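Local coordinates for protein ketosynthase (Streptomyces sp. MSC090213JE08, PDB 6KXD) that probably acts as the chain length factor, paired with a ketosynthase chain, in a highly reducing type II polyketide synthase, at residues A13-G18 with E239-A244; R86-A91 with L154-G159; V116-T121 with G203-F208; R275-A280 with V368-L373. All blocks are in the same frame, centred on the assembly; numbering follows the deposited sequence.

Contact 1. Residues A13-G18 with E239-A244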
loop_
_atom_site.group_PDB
_atom_site.type_symbol
_atom_site.label_atom_id
_atom_site.label_comp_id
_atom_site.label_asym_id
_atom_site.label_seq_id
_atom_site.Cartn_x
_atom_site.Cartn_y
_atom_site.Cartn_z
ATOM N N ALA B 13 -24.576 23.246 -3.251
ATOM C CA ALA B 13 -24.942 23.525 -4.641
ATOM C C ALA B 13 -23.742 24.107 -5.412
ATOM O O ALA B 13 -23.746 24.098 -6.639
ATOM C CB ALA B 13 -26.133 24.459 -4.674
ATOM N N THR B 14 -22.710 24.576 -4.688
ATOM C CA THR B 14 -21.581 25.351 -5.245
ATOM C C THR B 14 -20.465 24.443 -5.784
ATOM O O THR B 14 -19.496 24.956 -6.339
ATOM C CB THR B 14 -20.957 26.275 -4.186
ATOM O OG1 THR B 14 -21.911 26.517 -3.151
ATOM C CG2 THR B 14 -20.484 27.597 -4.751
ATOM N N LEU B 15 -20.609 23.115 -5.627
ATOM C CA LEU B 15 -19.486 22.141 -5.736
ATOM C C LEU B 15 -19.282 21.657 -7.167
ATOM O O LEU B 15 -20.237 21.221 -7.801
ATOM C CB LEU B 15 -19.788 20.917 -4.862
ATOM C CG LEU B 15 -19.457 21.050 -3.381
ATOM C CD1 LEU B 15 -19.820 19.765 -2.649
ATOM C CD2 LEU B 15 -17.985 21.402 -3.187
ATOM N N PRO B 16 -18.026 21.576 -7.671
ATOM C CA PRO B 16 -17.774 20.968 -8.978
ATOM C C PRO B 16 -18.408 19.582 -9.085
ATOM O O PRO B 16 -18.732 18.949 -8.077
ATOM C CB PRO B 16 -16.243 20.893 -9.099
ATOM C CG PRO B 16 -15.734 21.929 -8.112
ATOM C CD PRO B 16 -16.788 22.042 -7.025
ATOM N N PRO B 17 -18.601 19.056 -10.316
ATOM C CA PRO B 17 -19.310 17.793 -10.493
ATOM C C PRO B 17 -18.305 16.697 -10.113
ATOM O O PRO B 17 -17.101 16.837 -10.394
ATOM C CB PRO B 17 -19.711 17.836 -11.975
ATOM C CG PRO B 17 -18.580 18.620 -12.642
ATOM C CD PRO B 17 -18.058 19.577 -11.585
ATOM N N GLY B 18 -18.785 15.671 -9.403
ATOM C CA GLY B 18 -17.937 14.560 -8.942
ATOM C C GLY B 18 -16.958 14.943 -7.832
ATOM O O GLY B 18 -15.953 14.264 -7.660
ATOM N N GLU B 239 -18.413 9.817 -0.604
ATOM C CA GLU B 239 -19.353 9.625 -1.724
ATOM C C GLU B 239 -19.132 10.753 -2.730
ATOM O O GLU B 239 -18.413 11.714 -2.444
ATOM C CB GLU B 239 -20.798 9.655 -1.218
ATOM C CG GLU B 239 -20.996 8.916 0.070
ATOM C CD GLU B 239 -22.447 8.660 0.388
ATOM O OE1 GLU B 239 -22.822 8.800 1.553
ATOM O OE2 GLU B 239 -23.193 8.312 -0.576
ATOM N N GLN B 240 -19.727 10.606 -3.912
ATOM C CA GLN B 240 -19.745 11.650 -4.921
ATOM C C GLN B 240 -20.875 12.598 -4.533
ATOM O O GLN B 240 -21.952 12.150 -4.069
ATOM C CB GLN B 240 -19.931 11.039 -6.311
ATOM C CG GLN B 240 -18.954 9.921 -6.627
ATOM C CD GLN B 240 -17.840 10.375 -7.531
ATOM O OE1 GLN B 240 -16.935 11.122 -7.145
ATOM N NE2 GLN B 240 -17.910 9.903 -8.760
ATOM N N ALA B 241 -20.618 13.899 -4.649
ATOM C CA ALA B 241 -21.546 14.879 -4.075
ATOM C C ALA B 241 -22.943 14.668 -4.699
ATOM O O ALA B 241 -23.931 14.503 -3.972
ATOM C CB ALA B 241 -20.996 16.269 -4.294
ATOM N N GLU B 242 -22.970 14.486 -6.018
ATOM C CA GLU B 242 -24.220 14.231 -6.785
ATOM C C GLU B 242 -25.023 13.105 -6.127
ATOM O O GLU B 242 -26.227 13.259 -5.836
ATOM C CB GLU B 242 -23.965 13.780 -8.227
ATOM C CG GLU B 242 -22.899 14.568 -8.959
ATOM C CD GLU B 242 -21.502 13.988 -8.827
ATOM O OE1 GLU B 242 -21.299 12.803 -9.186
ATOM O OE2 GLU B 242 -20.623 14.722 -8.347
ATOM N N ALA B 243 -24.337 11.983 -5.885
ATOM C CA ALA B 243 -24.994 10.737 -5.601
ATOM C C ALA B 243 -25.129 10.516 -4.093
ATOM O O ALA B 243 -25.637 9.498 -3.673
ATOM C CB ALA B 243 -24.227 9.625 -6.275
ATOM N N ALA B 244 -24.680 11.475 -3.280
ATOM C CA ALA B 244 -24.552 11.244 -1.849
ATOM C C ALA B 244 -25.912 10.868 -1.265
ATOM O O ALA B 244 -26.870 11.600 -1.442
ATOM C CB ALA B 244 -23.978 12.451 -1.161
#

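Contact 2. Residues R86-A91 with L154-G159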
loop_
_atom_site.group_PDB
_atom_site.type_symbol
_atom_site.label_atom_id
_atom_site.label_comp_id
_atom_site.label_asym_id
_atom_site.label_seq_id
_atom_site.Cartn_x
_atom_site.Cartn_y
_atom_site.Cartn_z
ATOM N N ARG B 86 -4.089 -5.769 17.207
ATOM C CA ARG B 86 -4.773 -4.632 17.684
ATOM C C ARG B 86 -5.101 -3.699 16.506
ATOM O O ARG B 86 -6.146 -3.108 16.506
ATOM C CB ARG B 86 -3.924 -3.987 18.762
ATOM C CG ARG B 86 -4.572 -2.812 19.456
ATOM C CD ARG B 86 -3.635 -2.422 20.572
ATOM N NE ARG B 86 -4.148 -1.331 21.345
ATOM C CZ ARG B 86 -5.009 -1.451 22.342
ATOM N NH1 ARG B 86 -5.432 -2.654 22.703
ATOM N NH2 ARG B 86 -5.457 -0.371 22.956
ATOM N N LEU B 87 -4.216 -3.610 15.510
ATOM C CA LEU B 87 -4.403 -2.710 14.393
ATOM C C LEU B 87 -5.704 -3.082 13.689
ATOM O O LEU B 87 -6.623 -2.250 13.534
ATOM C CB LEU B 87 -3.216 -2.794 13.438
ATOM C CG LEU B 87 -3.397 -2.012 12.139
ATOM C CD1 LEU B 87 -3.524 -0.522 12.445
ATOM C CD2 LEU B 87 -2.250 -2.282 11.196
ATOM N N THR B 88 -5.823 -4.370 13.381
ATOM C CA THR B 88 -7.011 -4.858 12.744
ATOM C C THR B 88 -8.210 -4.578 13.628
ATOM O O THR B 88 -9.276 -4.150 13.110
ATOM C CB THR B 88 -6.940 -6.341 12.398
ATOM O OG1 THR B 88 -5.990 -6.557 11.357
ATOM C CG2 THR B 88 -8.290 -6.879 11.957
ATOM N N ALA B 89 -8.076 -4.851 14.913
ATOM C CA ALA B 89 -9.203 -4.674 15.830
ATOM C C ALA B 89 -9.665 -3.223 15.817
ATOM O O ALA B 89 -10.860 -2.941 15.770
ATOM C CB ALA B 89 -8.824 -5.097 17.220
ATOM N N LEU B 90 -8.707 -2.299 15.847
ATOM C CA LEU B 90 -9.097 -0.902 15.858
ATOM C C LEU B 90 -9.859 -0.523 14.594
ATOM O O LEU B 90 -10.827 0.269 14.651
ATOM C CB LEU B 90 -7.842 -0.053 15.947
ATOM C CG LEU B 90 -7.152 -0.106 17.299
ATOM C CD1 LEU B 90 -5.767 0.466 17.115
ATOM C CD2 LEU B 90 -7.931 0.620 18.360
ATOM N N ALA B 91 -9.365 -0.997 13.446
ATOM C CA ALA B 91 -9.976 -0.748 12.161
ATOM C C ALA B 91 -11.387 -1.315 12.168
ATOM O O ALA B 91 -12.330 -0.674 11.652
ATOM C CB ALA B 91 -9.194 -1.355 11.037
ATOM N N LEU B 154 0.169 -6.756 5.823
ATOM C CA LEU B 154 -0.049 -5.320 5.978
ATOM C C LEU B 154 -1.490 -4.931 5.580
ATOM O O LEU B 154 -1.985 -3.962 6.091
ATOM C CB LEU B 154 1.001 -4.544 5.173
ATOM C CG LEU B 154 2.466 -4.719 5.625
ATOM C CD1 LEU B 154 3.403 -3.915 4.726
ATOM C CD2 LEU B 154 2.644 -4.279 7.087
ATOM N N ASN B 155 -2.090 -5.648 4.642
ATOM C CA ASN B 155 -3.384 -5.352 4.137
ATOM C C ASN B 155 -4.455 -6.056 4.961
ATOM O O ASN B 155 -5.615 -6.021 4.593
ATOM C CB ASN B 155 -3.501 -5.670 2.654
ATOM C CG ASN B 155 -3.306 -7.131 2.316
ATOM O OD1 ASN B 155 -2.878 -7.914 3.191
ATOM N ND2 ASN B 155 -3.553 -7.465 1.065
ATOM N N HIS B 156 -4.087 -6.694 6.067
ATOM C CA HIS B 156 -5.050 -7.497 6.778
ATOM C C HIS B 156 -6.203 -6.656 7.346
ATOM O O HIS B 156 -7.342 -7.113 7.270
ATOM C CB HIS B 156 -4.450 -8.277 7.925
ATOM C CG HIS B 156 -5.477 -9.157 8.537
ATOM N ND1 HIS B 156 -6.174 -8.803 9.676
ATOM C CD2 HIS B 156 -5.990 -10.340 8.115
ATOM C CE1 HIS B 156 -7.046 -9.785 9.954
ATOM N NE2 HIS B 156 -6.937 -10.717 9.047
ATOM N N ALA B 157 -5.923 -5.493 7.941
ATOM C CA ALA B 157 -7.022 -4.678 8.508
ATOM C C ALA B 157 -8.052 -4.319 7.423
ATOM O O ALA B 157 -9.289 -4.463 7.639
ATOM C CB ALA B 157 -6.496 -3.452 9.237
ATOM N N ALA B 158 -7.602 -3.908 6.222
ATOM C CA ALA B 158 -8.491 -3.490 5.182
ATOM C C ALA B 158 -9.328 -4.698 4.719
ATOM O O ALA B 158 -10.523 -4.585 4.523
ATOM C CB ALA B 158 -7.713 -2.831 4.068
ATOM N N GLY B 159 -8.653 -5.832 4.547
ATOM C CA GLY B 159 -9.247 -7.099 4.142
ATOM C C GLY B 159 -10.249 -7.600 5.163
ATOM O O GLY B 159 -11.340 -8.079 4.787
#

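Contact 3. Residues V116-T121 with G203-F208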
loop_
_atom_site.group_PDB
_atom_site.type_symbol
_atom_site.label_atom_id
_atom_site.label_comp_id
_atom_site.label_asym_id
_atom_site.label_seq_id
_atom_site.Cartn_x
_atom_site.Cartn_y
_atom_site.Cartn_z
ATOM N N VAL B 116 -12.641 0.244 -0.087
ATOM C CA VAL B 116 -12.017 0.389 1.191
ATOM C C VAL B 116 -10.572 0.771 0.932
ATOM O O VAL B 116 -9.931 0.055 0.151
ATOM C CB VAL B 116 -12.022 -0.923 2.007
ATOM C CG1 VAL B 116 -11.195 -0.769 3.280
ATOM C CG2 VAL B 116 -13.441 -1.363 2.336
ATOM N N VAL B 117 -10.107 1.869 1.547
ATOM C CA VAL B 117 -8.657 2.134 1.524
ATOM C C VAL B 117 -8.219 2.604 2.912
ATOM O O VAL B 117 -8.780 3.553 3.461
ATOM C CB VAL B 117 -8.238 3.107 0.414
ATOM C CG1 VAL B 117 -8.955 4.440 0.466
ATOM C CG2 VAL B 117 -6.724 3.298 0.426
ATOM N N LEU B 118 -7.214 1.904 3.491
ATOM C CA LEU B 118 -6.707 2.171 4.783
ATOM C C LEU B 118 -5.226 2.554 4.690
ATOM O O LEU B 118 -4.482 1.868 4.029
ATOM C CB LEU B 118 -6.852 0.941 5.660
ATOM C CG LEU B 118 -6.580 1.154 7.145
ATOM C CD1 LEU B 118 -7.614 2.064 7.810
ATOM C CD2 LEU B 118 -6.537 -0.184 7.883
ATOM N N GLY B 119 -4.855 3.659 5.326
ATOM C CA GLY B 119 -3.431 4.022 5.469
ATOM C C GLY B 119 -2.824 3.460 6.760
ATOM O O GLY B 119 -3.441 3.392 7.850
ATOM N N ILE B 120 -1.555 3.064 6.651
ATOM C CA ILE B 120 -0.813 2.467 7.751
ATOM C C ILE B 120 0.598 3.049 7.702
ATOM O O ILE B 120 0.914 3.756 6.763
ATOM C CB ILE B 120 -0.748 0.937 7.626
ATOM C CG1 ILE B 120 -0.077 0.504 6.322
ATOM C CG2 ILE B 120 -2.136 0.346 7.793
ATOM C CD1 ILE B 120 0.240 -0.997 6.202
ATOM N N THR B 121 1.384 2.720 8.730
ATOM C CA THR B 121 2.827 2.990 8.768
ATOM C C THR B 121 3.536 1.717 8.310
ATOM O O THR B 121 4.172 1.634 7.241
ATOM C CB THR B 121 3.266 3.447 10.157
ATOM O OG1 THR B 121 2.573 4.618 10.568
ATOM C CG2 THR B 121 4.747 3.737 10.218
ATOM N N GLY B 203 -9.517 5.680 5.468
ATOM C CA GLY B 203 -9.047 6.139 6.741
ATOM C C GLY B 203 -7.679 5.612 7.001
ATOM O O GLY B 203 -7.008 5.193 6.048
ATOM N N SER B 204 -7.284 5.655 8.264
ATOM C CA SER B 204 -5.955 5.193 8.545
ATOM C C SER B 204 -5.916 4.754 9.990
ATOM O O SER B 204 -6.808 5.133 10.781
ATOM C CB SER B 204 -4.988 6.291 8.154
ATOM O OG SER B 204 -5.153 7.452 8.962
ATOM N N ALA B 205 -4.870 3.982 10.375
ATOM C CA ALA B 205 -4.894 3.348 11.676
ATOM C C ALA B 205 -3.479 3.068 12.150
ATOM O O ALA B 205 -2.652 2.708 11.336
ATOM C CB ALA B 205 -5.672 2.067 11.626
ATOM N N GLU B 206 -3.299 3.138 13.470
ATOM C CA GLU B 206 -2.034 2.791 14.056
ATOM C C GLU B 206 -2.291 2.153 15.407
ATOM O O GLU B 206 -3.042 2.675 16.191
ATOM C CB GLU B 206 -1.234 4.073 14.276
ATOM C CG GLU B 206 0.217 3.863 14.689
ATOM C CD GLU B 206 1.197 3.531 13.571
ATOM O OE1 GLU B 206 1.113 4.141 12.479
ATOM O OE2 GLU B 206 2.006 2.596 13.764
ATOM N N GLU B 207 -1.717 0.982 15.642
ATOM C CA GLU B 207 -1.857 0.368 16.930
ATOM C C GLU B 207 -0.701 0.832 17.823
ATOM O O GLU B 207 0.385 1.131 17.358
ATOM C CB GLU B 207 -1.851 -1.155 16.831
ATOM C CG GLU B 207 -0.472 -1.699 16.506
ATOM C CD GLU B 207 -0.349 -3.203 16.351
ATOM O OE1 GLU B 207 -1.405 -3.904 16.351
ATOM O OE2 GLU B 207 0.781 -3.654 16.149
ATOM N N PHE B 208 -0.974 0.886 19.116
ATOM C CA PHE B 208 0.090 0.992 20.088
ATOM C C PHE B 208 0.648 -0.425 20.345
ATOM O O PHE B 208 -0.092 -1.388 20.468
ATOM C CB PHE B 208 -0.369 1.659 21.386
ATOM C CG PHE B 208 0.822 1.863 22.288
ATOM C CD1 PHE B 208 1.627 2.980 22.149
ATOM C CD2 PHE B 208 1.233 0.856 23.145
ATOM C CE1 PHE B 208 2.776 3.116 22.917
ATOM C CE2 PHE B 208 2.394 0.987 23.894
ATOM C CZ PHE B 208 3.144 2.127 23.793
HETATM O O HOH W 1 -0.181 1.557 10.952
#

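Contact 4. Residues R275-A280 with V368-L373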
loop_
_atom_site.group_PDB
_atom_site.type_symbol
_atom_site.label_atom_id
_atom_site.label_comp_id
_atom_site.label_asym_id
_atom_site.label_seq_id
_atom_site.Cartn_x
_atom_site.Cartn_y
_atom_site.Cartn_z
ATOM N N ARG B 275 -0.273 24.929 -3.105
ATOM C CA ARG B 275 -0.793 24.198 -4.209
ATOM C C ARG B 275 -2.195 23.678 -3.864
ATOM O O ARG B 275 -3.071 23.798 -4.680
ATOM C CB ARG B 275 0.107 23.030 -4.629
ATOM C CG ARG B 275 -0.250 22.411 -5.976
ATOM C CD ARG B 275 0.823 21.440 -6.478
ATOM N NE ARG B 275 1.319 21.749 -7.826
ATOM C CZ ARG B 275 2.339 22.576 -8.109
ATOM N NH1 ARG B 275 2.996 23.201 -7.144
ATOM N NH2 ARG B 275 2.703 22.781 -9.364
ATOM N N ALA B 276 -2.380 23.111 -2.669
ATOM C CA ALA B 276 -3.682 22.573 -2.285
ATOM C C ALA B 276 -4.738 23.696 -2.283
ATOM O O ALA B 276 -5.889 23.543 -2.737
ATOM C CB ALA B 276 -3.592 21.883 -0.957
ATOM N N LEU B 277 -4.356 24.851 -1.772
ATOM C CA LEU B 277 -5.300 25.966 -1.718
ATOM C C LEU B 277 -5.628 26.468 -3.130
ATOM O O LEU B 277 -6.819 26.649 -3.481
ATOM C CB LEU B 277 -4.704 27.050 -0.836
ATOM C CG LEU B 277 -4.699 26.763 0.664
ATOM C CD1 LEU B 277 -3.774 27.738 1.367
ATOM C CD2 LEU B 277 -6.091 26.841 1.280
ATOM N N ARG B 278 -4.604 26.652 -3.957
ATOM C CA ARG B 278 -4.824 27.029 -5.366
ATOM C C ARG B 278 -5.802 26.040 -6.015
ATOM O O ARG B 278 -6.850 26.434 -6.585
ATOM C CB ARG B 278 -3.483 27.110 -6.106
ATOM C CG ARG B 278 -3.612 27.242 -7.620
ATOM C CD ARG B 278 -2.367 27.784 -8.304
ATOM N NE ARG B 278 -1.125 27.355 -7.662
ATOM C CZ ARG B 278 -0.366 26.334 -8.060
ATOM N NH1 ARG B 278 -0.746 25.568 -9.072
ATOM N NH2 ARG B 278 0.776 26.087 -7.440
ATOM N N ARG B 279 -5.516 24.745 -5.894
ATOM C CA ARG B 279 -6.310 23.720 -6.588
ATOM C C ARG B 279 -7.743 23.662 -6.053
ATOM O O ARG B 279 -8.657 23.315 -6.762
ATOM C CB ARG B 279 -5.601 22.366 -6.539
ATOM C CG ARG B 279 -4.379 22.301 -7.453
ATOM C CD ARG B 279 -4.059 20.903 -7.952
ATOM N NE ARG B 279 -4.453 20.652 -9.336
ATOM C CZ ARG B 279 -4.574 19.439 -9.882
ATOM N NH1 ARG B 279 -4.495 18.358 -9.125
ATOM N NH2 ARG B 279 -4.767 19.307 -11.184
ATOM N N ALA B 280 -7.933 23.990 -4.784
ATOM C CA ALA B 280 -9.236 24.089 -4.198
ATOM C C ALA B 280 -9.960 25.367 -4.658
ATOM O O ALA B 280 -11.169 25.505 -4.430
ATOM C CB ALA B 280 -9.087 24.069 -2.704
ATOM N N VAL B 368 -1.328 17.707 2.165
ATOM C CA VAL B 368 -2.228 18.679 2.597
ATOM C C VAL B 368 -3.577 18.389 1.961
ATOM O O VAL B 368 -3.617 18.069 0.792
ATOM C CB VAL B 368 -1.747 20.091 2.228
ATOM C CG1 VAL B 368 -2.818 21.121 2.540
ATOM C CG2 VAL B 368 -0.449 20.444 2.924
ATOM N N ALA B 369 -4.640 18.496 2.764
ATOM C CA ALA B 369 -5.976 18.446 2.219
ATOM C C ALA B 369 -6.714 19.733 2.568
ATOM O O ALA B 369 -6.674 20.209 3.713
ATOM C CB ALA B 369 -6.750 17.239 2.689
ATOM N N VAL B 370 -7.508 20.193 1.594
ATOM C CA VAL B 370 -8.398 21.356 1.782
ATOM C C VAL B 370 -9.846 20.873 1.689
ATOM O O VAL B 370 -10.217 20.168 0.742
ATOM C CB VAL B 370 -8.083 22.446 0.751
ATOM C CG1 VAL B 370 -9.015 23.638 0.868
ATOM C CG2 VAL B 370 -6.649 22.898 0.877
ATOM N N LEU B 371 -10.608 21.140 2.744
ATOM C CA LEU B 371 -12.015 20.693 2.831
ATOM C C LEU B 371 -12.909 21.925 2.875
ATOM O O LEU B 371 -12.518 22.946 3.416
ATOM C CB LEU B 371 -12.240 19.930 4.120
ATOM C CG LEU B 371 -11.264 18.776 4.382
ATOM C CD1 LEU B 371 -11.541 18.168 5.744
ATOM C CD2 LEU B 371 -11.369 17.722 3.316
ATOM N N ARG B 372 -14.133 21.779 2.384
ATOM C CA ARG B 372 -15.146 22.767 2.649
ATOM C C ARG B 372 -16.181 22.131 3.565
ATOM O O ARG B 372 -16.735 21.067 3.177
ATOM C CB ARG B 372 -15.727 23.229 1.325
ATOM C CG ARG B 372 -17.085 23.895 1.503
ATOM C CD ARG B 372 -17.244 25.264 0.913
ATOM N NE ARG B 372 -16.307 25.686 -0.120
ATOM C CZ ARG B 372 -15.719 26.886 -0.131
ATOM N NH1 ARG B 372 -15.835 27.699 0.915
ATOM N NH2 ARG B 372 -15.004 27.244 -1.185
ATOM N N LEU B 373 -16.409 22.760 4.729
ATOM C CA LEU B 373 -17.335 22.227 5.729
ATOM C C LEU B 373 -18.739 22.544 5.213
ATOM O O LEU B 373 -18.972 23.618 4.645
ATOM C CB LEU B 373 -17.012 22.763 7.126
ATOM C CG LEU B 373 -15.556 22.544 7.545
ATOM C CD1 LEU B 373 -15.235 23.232 8.846
ATOM C CD2 LEU B 373 -15.260 21.051 7.630
#

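Contact 1. Residues A13-G18 with E239-A244
Glu242 reaches from the turn after strand 229-240 to the backbone of Gly18, just ahead of strand 20-29. Its CB and CG stay back from the other segment. The chain then bends at chi2 (91°), which brings CD to within 3.2 Å of Gly18 N. OE1 keeps a looser 3.8 Å from Gly18 CA. OE2 is modelled only 2.3 Å from Gly18 N, as the acceptor of its N-H. That is too short for an ordinary hydrogen bond, so the bond is plausible but its exact place doubtful. The type I turn from Ala241 to Ala244 carries Glu242.

The second touch is apolar: Leu15 CD1 lies 4.0 Å from Ala241 CB. Both side chains also rest on Val21 of strand 20-29, and Leu15 goes on to meet Ala251 and Leu253 of strand 250-259. A backbone bond of Glu239 with Val21 joins the antiparallel strands 229-240 and 20-29, and one of Ala241 with Thr19 continues the pairing just beyond their ends. The chemistry therefore implies a light surface clasp, one methyl-to-methyl touch and one carboxylate near a backbone N-H, at the edge of a firmer strand pairing.

Contact 2. Residues R86-A91 with L154-G159
Thr88 and His156 make the polar part of this helix-to-helix contact. His156 ND1 donates its proton to Thr88 OG1 at 2.8 Å, and the oxygen lies exactly in the ring plane, at the edge of the imidazole. CG of His156, anti to the backbone N (chi1 -176°), carries the ring out to Thr88, and the two side chains cross at about a right angle. The hydroxyl is gripped twice, because Thr88 OG1 is also hydrogen-bonded to Asp85 OD1, which probably helps fix its rotation. Replacing His156 by a phenylalanine would probably leave Thr88 OG1 without its ND1 donor and the new ring free of the bond that sets its turn.

The apolar part centres on Ala157, whose CB points toward helix 86-99. This CB is 3.9 Å from Ala91 CB, 3.8 Å from Thr88 CA and a looser 4.5 Å from Leu87 CG. Thr88 CG2 adds a further touch, 3.7 Å from His156 CE1. Such a small residue lets the backbones come very near, with Thr88 CA and Ala157 CA 4.2 Å apart.

Beyond the pair, His156 meets the ring of Phe151 and packs on Pro269 of the neighbouring ketosynthase chain. This is close, alanine-mediated helix packing in the buried interior of a thiolase-like ketosynthase fold, next to the heterodimer interface.

Contact 3. Residues V116-T121 with G203-F208
Gly203 and Ala205 bury the most surface here, against Val117, Leu118 and Gly119 of a parallel neighbour strand in the central part of the thiolase-type fold. The two short strand segments are twisted by 41°. Gly203 is bonded through both its backbone polar atoms: its N gives to Val117 O at 3.0 Å, and its O takes the N-H of Gly119 at 2.7 Å. Ala205 N continues the pattern to Gly119 O at 3.0 Å. On the sheet face of Leu118, its CD1 lies 3.6 Å from Ser204 CA and 4.3 Å from Ala205 CB.

At the end of strand 199-206, Glu206 reaches Thr121, which lies beyond the end of strand 114-119. Its CG stands anti to the backbone N, and the bend at chi2 (80°) sets CD beside Thr121. Thr121 OG1 donates to Glu206 OE1 at a very short 2.5 Å, and the same oxygen also takes the N-H of Ala330. An alanine in place of Glu206 would probably leave the Thr121 hydroxyl and the Ala330 N-H without this shared acceptor. Beside them a water accepts from Thr121 N and lies 2.8 Å from Ala205 O.

Contact 4. Residues R275-A280 with V368-L373
Helix segment 275-280 lies over strand segment 368-373, their axes 7.9 Å apart at closest approach and 34° from parallel, with Ala276 CA coming within 6.3 Å of Val370 CA. This is helix-on-sheet packing in the layered alpha/beta architecture of the thiolase-like fold. The alternation of the strand sorts its side chains: Val368 and Val370 point to this helix, whereas Leu371 points away and packs on Ile337 of helix 332-344, on the opposite face.

Val370 does most of the work, its two methyls reaching different residues of the helix. CG1, anti to the backbone N at a chi1 of 178°, touches Ala280 CB at 3.6 Å. CG2 turns to the preceding turn of the helix, 3.7 Å from Ala276 CB, and also meets Leu277 CD2 at 4.0 Å, the two side chains crossing at about a right angle. Val368 adds its CG1, 3.7 Å from the same Ala276 CB. That alanine methyl is thus touched by both valines, and its small size lets the helix lie near the strand.

Around this apolar patch, Val282 packs on both Leu277 and Val370, while Arg275 and Arg279 reach the neighbouring ketosynthase chain. The helix backbone joins in too: Ala276 O, hydrogen-bonded to Ser254 OG, lies 3.7 Å from Val370 CG2.

How the contacts relate
From the N terminus, residues 13-18 open the widest loop among the first three contacts, and contact 1 closes it at 239-244. Nested inside it, contact 2 runs from 86-91 and closes at 154-159, and contact 3 runs from 116-121 and closes at 203-208; their segments alternate, so the two cross. They touch: Leu87 N reaches Glu207 OE1, and Ala157 CB packs on Leu118 CD2, so the helix pair lies against the parallel strands. Contact 4 opens at 275-280, after contact 1 has closed, and closes at 368-373, tying helix 265-280 to strand 365-373. Its centre is about 16 Å from that of contact 1 but about 29 Å from contact 2's, across the chain's centre.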